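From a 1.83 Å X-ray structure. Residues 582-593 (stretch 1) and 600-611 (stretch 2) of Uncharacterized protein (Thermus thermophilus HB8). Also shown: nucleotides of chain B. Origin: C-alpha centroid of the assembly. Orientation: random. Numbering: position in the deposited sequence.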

# COMPACT_ATOMS: atom_id res chain seq x y z
N GLU A 582 -1.76 -1.17 6.33
CA GLU A 582 -2.04 -1.32 7.75
C GLU A 582 -2.71 -2.66 8.03
O GLU A 582 -3.10 -2.92 9.17
CB GLU A 582 -2.86 -0.16 8.27
CG GLU A 582 -2.12 1.19 8.21
CD GLU A 582 -0.77 1.11 8.87
OE1 GLU A 582 -0.71 0.59 10.02
OE2 GLU A 582 0.23 1.49 8.24
N ALA A 583 -2.85 -3.51 7.01
CA ALA A 583 -3.57 -4.76 7.18
C ALA A 583 -2.71 -5.77 7.94
O ALA A 583 -1.47 -5.67 7.97
CB ALA A 583 -4.00 -5.32 5.82
N ARG A 584 -3.36 -6.76 8.54
CA ARG A 584 -2.63 -7.81 9.24
C ARG A 584 -3.24 -9.16 8.94
O ARG A 584 -4.36 -9.25 8.43
CB ARG A 584 -2.68 -7.58 10.76
CG ARG A 584 -2.14 -6.24 11.23
CD ARG A 584 -0.64 -6.12 11.07
NE ARG A 584 -0.21 -4.78 11.47
CZ ARG A 584 0.04 -4.40 12.73
NH1 ARG A 584 -0.07 -5.26 13.75
NH2 ARG A 584 0.40 -3.13 12.97
N GLY A 585 -2.50 -10.21 9.26
CA GLY A 585 -2.99 -11.57 9.09
C GLY A 585 -3.02 -12.22 10.47
O GLY A 585 -2.05 -12.15 11.20
N LEU A 586 -4.15 -12.83 10.81
CA LEU A 586 -4.26 -13.56 12.07
C LEU A 586 -4.08 -15.04 11.76
O LEU A 586 -4.82 -15.61 10.97
CB LEU A 586 -5.62 -13.30 12.71
CG LEU A 586 -5.81 -13.93 14.10
CD1 LEU A 586 -4.87 -13.29 15.10
CD2 LEU A 586 -7.27 -13.78 14.52
N MSE A 587 -3.06 -15.64 12.37
CA MSE A 587 -2.69 -17.02 12.08
C MSE A 587 -3.03 -17.80 13.32
O MSE A 587 -2.43 -17.57 14.37
CB MSE A 587 -1.20 -17.10 11.78
CG MSE A 587 -0.69 -15.99 10.86
SE MSE A 587 -1.30 -16.38 9.03
CE MSE A 587 -0.01 -17.77 8.57
N VAL A 588 -4.01 -18.70 13.23
CA VAL A 588 -4.50 -19.45 14.40
C VAL A 588 -4.34 -20.95 14.21
O VAL A 588 -4.84 -21.54 13.22
CB VAL A 588 -6.00 -19.19 14.69
CG1 VAL A 588 -6.44 -19.89 15.99
CG2 VAL A 588 -6.29 -17.70 14.78
N ALA A 589 -3.64 -21.58 15.15
CA ALA A 589 -3.47 -23.03 15.17
C ALA A 589 -4.29 -23.66 16.30
O ALA A 589 -4.38 -23.11 17.39
CB ALA A 589 -2.00 -23.39 15.35
N ARG A 590 -4.90 -24.81 16.03
CA ARG A 590 -5.50 -25.61 17.10
C ARG A 590 -4.43 -25.93 18.14
O ARG A 590 -4.62 -25.67 19.33
CB ARG A 590 -6.09 -26.90 16.53
CG ARG A 590 -6.94 -27.67 17.52
CD ARG A 590 -7.15 -29.11 17.10
NE ARG A 590 -7.37 -29.96 18.27
CZ ARG A 590 -6.42 -30.56 18.99
NH1 ARG A 590 -6.77 -31.30 20.04
NH2 ARG A 590 -5.14 -30.43 18.68
N ARG A 591 -3.30 -26.46 17.66
CA ARG A 591 -2.17 -26.83 18.52
C ARG A 591 -0.84 -26.27 18.01
O ARG A 591 -0.39 -26.60 16.92
CB ARG A 591 -2.08 -28.36 18.62
CG ARG A 591 -1.21 -28.89 19.76
CD ARG A 591 -1.77 -28.65 21.16
NE ARG A 591 -3.18 -29.04 21.30
CZ ARG A 591 -3.75 -29.47 22.43
NH1 ARG A 591 -3.07 -29.58 23.57
NH2 ARG A 591 -5.05 -29.78 22.42
N TRP A 592 -0.19 -25.43 18.82
CA TRP A 592 1.17 -25.00 18.53
C TRP A 592 2.17 -25.92 19.21
O TRP A 592 2.03 -26.22 20.40
CB TRP A 592 1.42 -23.55 19.00
CG TRP A 592 2.66 -22.99 18.36
CD1 TRP A 592 3.95 -23.16 18.77
CD2 TRP A 592 2.72 -22.19 17.17
NE1 TRP A 592 4.81 -22.51 17.92
CE2 TRP A 592 4.08 -21.91 16.93
CE3 TRP A 592 1.76 -21.69 16.29
CZ2 TRP A 592 4.50 -21.15 15.83
CZ3 TRP A 592 2.18 -20.93 15.21
CH2 TRP A 592 3.54 -20.68 14.99
N ARG A 593 3.19 -26.35 18.47
CA ARG A 593 4.25 -27.23 18.98
C ARG A 593 5.65 -26.61 18.91
O ARG A 593 6.23 -26.28 19.94
CB ARG A 593 4.23 -28.56 18.24
CG ARG A 593 3.10 -29.44 18.72
CD ARG A 593 2.65 -30.46 17.69
NE ARG A 593 1.31 -30.95 18.02
CZ ARG A 593 0.65 -31.88 17.34
NH1 ARG A 593 1.20 -32.46 16.27
NH2 ARG A 593 -0.56 -32.24 17.73
N SER A 600 7.41 -11.95 11.39
CA SER A 600 6.37 -11.56 10.45
C SER A 600 5.82 -10.21 10.91
O SER A 600 4.97 -10.16 11.81
CB SER A 600 5.26 -12.62 10.40
OG SER A 600 5.78 -13.94 10.28
N PRO A 601 6.31 -9.11 10.32
CA PRO A 601 5.85 -7.77 10.70
C PRO A 601 4.33 -7.54 10.59
O PRO A 601 3.80 -6.72 11.33
CB PRO A 601 6.59 -6.84 9.72
CG PRO A 601 7.75 -7.63 9.23
CD PRO A 601 7.31 -9.07 9.23
N ASN A 602 3.66 -8.23 9.68
CA ASN A 602 2.21 -8.03 9.52
C ASN A 602 1.35 -9.23 9.89
O ASN A 602 0.15 -9.21 9.66
CB ASN A 602 1.86 -7.50 8.12
CG ASN A 602 2.01 -8.53 7.03
OD1 ASN A 602 2.55 -9.61 7.24
ND2 ASN A 602 1.54 -8.18 5.81
N LEU A 603 1.94 -10.26 10.49
CA LEU A 603 1.14 -11.41 10.94
C LEU A 603 1.18 -11.54 12.46
O LEU A 603 2.15 -11.11 13.09
CB LEU A 603 1.63 -12.70 10.31
CG LEU A 603 1.77 -12.68 8.79
CD1 LEU A 603 2.35 -14.00 8.29
CD2 LEU A 603 0.42 -12.41 8.13
N VAL A 604 0.10 -12.08 13.03
CA VAL A 604 -0.02 -12.32 14.47
C VAL A 604 -0.35 -13.81 14.63
O VAL A 604 -1.20 -14.34 13.91
CB VAL A 604 -1.15 -11.45 15.09
CG1 VAL A 604 -1.39 -11.80 16.56
CG2 VAL A 604 -0.82 -9.97 14.96
N TYR A 605 0.35 -14.49 15.52
CA TYR A 605 0.23 -15.94 15.69
C TYR A 605 -0.46 -16.27 17.00
O TYR A 605 -0.04 -15.78 18.06
CB TYR A 605 1.61 -16.58 15.67
CG TYR A 605 2.23 -16.55 14.30
CD1 TYR A 605 2.99 -15.46 13.88
CD2 TYR A 605 2.04 -17.59 13.42
CE1 TYR A 605 3.56 -15.44 12.62
CE2 TYR A 605 2.60 -17.58 12.17
CZ TYR A 605 3.36 -16.51 11.76
OH TYR A 605 3.91 -16.52 10.51
N MSE A 606 -1.51 -17.08 16.92
CA MSE A 606 -2.26 -17.49 18.12
C MSE A 606 -2.56 -18.96 18.09
O MSE A 606 -2.45 -19.62 17.04
CB MSE A 606 -3.58 -16.73 18.20
CG MSE A 606 -3.35 -15.23 18.28
SE MSE A 606 -5.07 -14.36 18.58
CE MSE A 606 -5.17 -14.46 20.56
N ALA A 607 -2.94 -19.49 19.25
CA ALA A 607 -3.25 -20.91 19.34
C ALA A 607 -4.25 -21.23 20.46
O ALA A 607 -4.25 -20.59 21.52
CB ALA A 607 -1.98 -21.72 19.52
N LEU A 608 -5.10 -22.21 20.20
CA LEU A 608 -6.06 -22.69 21.19
C LEU A 608 -5.30 -23.35 22.34
O LEU A 608 -5.56 -23.06 23.52
CB LEU A 608 -7.09 -23.64 20.57
CG LEU A 608 -8.32 -22.96 19.97
CD1 LEU A 608 -7.94 -21.95 18.90
CD2 LEU A 608 -9.28 -23.99 19.38
N GLU A 609 -4.34 -24.21 22.00
CA GLU A 609 -3.40 -24.77 22.98
C GLU A 609 -1.96 -24.68 22.47
O GLU A 609 -1.71 -24.75 21.27
CB GLU A 609 -3.73 -26.23 23.28
CG GLU A 609 -5.09 -26.48 23.92
CD GLU A 609 -5.25 -25.84 25.29
OE1 GLU A 609 -4.24 -25.48 25.93
OE2 GLU A 609 -6.41 -25.71 25.73
N GLY A 610 -1.02 -24.55 23.40
CA GLY A 610 0.40 -24.62 23.09
C GLY A 610 1.03 -23.27 22.82
O GLY A 610 0.35 -22.24 22.80
N GLY A 611 2.34 -23.29 22.65
CA GLY A 611 3.08 -22.08 22.33
C GLY A 611 3.16 -21.02 23.42
O GLY A 611 3.63 -19.91 23.15
P A B 4 -0.84 5.73 -1.06
OP1 A B 4 0.16 4.73 -0.60
OP2 A B 4 -2.19 5.27 -1.52
O5' A B 4 -1.00 6.83 0.09
C5' A B 4 -1.78 6.48 1.25
C4' A B 4 -1.28 7.29 2.42
O4' A B 4 -2.24 7.21 3.51
C3' A B 4 0.04 6.79 2.98
O3' A B 4 0.89 7.80 3.50
C2' A B 4 -0.44 5.90 4.13
O2' A B 4 0.57 5.64 5.08
C1' A B 4 -1.56 6.77 4.66
N9 A B 4 -2.49 6.10 5.56
C8 A B 4 -2.85 6.57 6.80
N7 A B 4 -3.65 5.76 7.44
C5 A B 4 -3.80 4.66 6.59
C6 A B 4 -4.52 3.46 6.71
N6 A B 4 -5.24 3.11 7.78
N1 A B 4 -4.42 2.58 5.68
C2 A B 4 -3.67 2.91 4.62
N3 A B 4 -2.97 4.02 4.39
C4 A B 4 -3.08 4.87 5.42
O HOH W 1 0.07 -5.22 5.65

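What fixes the positions from which the side chains start? Two parallel strands, one through Met587 and one through Tyr605, run side by side, and Met587 N donates to Val604 O (2.7 Å) while Met606 N donates to Met587 O (2.8 Å). This ladder sends Met587, Tyr605, Leu603, Ala589 and Ala607 to one face, and Leu586, Val588, Val604 and Met606 to the other.

What does the m chi1 of selenomethionine Met587 achieve? It sets CG over the Tyr605 ring, 4.2 Å from the centroid, and 4.1 Å from Leu603 CB. Chi2 and chi3 are also m, a folded conformation. Gly585 leaves room for Leu603: an ideal CB on it would lie 2.5 Å from Leu603 CD2, a clash.

How does Trp592 reach this face beyond the corner at 590-591? Its t chi1 carries the indole back along the sheet, so that CH2 comes 3.8 Å from Tyr605 CD2, with the ring planes at 77°. Tyr605, at chi1 m, also donates from OH to Ser600 OG (3.2 Å).

What happens on the opposite face? Leu586, t then p, brings CD1 within 3.6 Å of Met606 SE. Farther along, Arg591 bends through two p angles, laying one guanidinium face against Glu609 (CZ to CB, 3.3 Å); the carboxylate of Glu609 is hydrogen-bonded elsewhere in the structure.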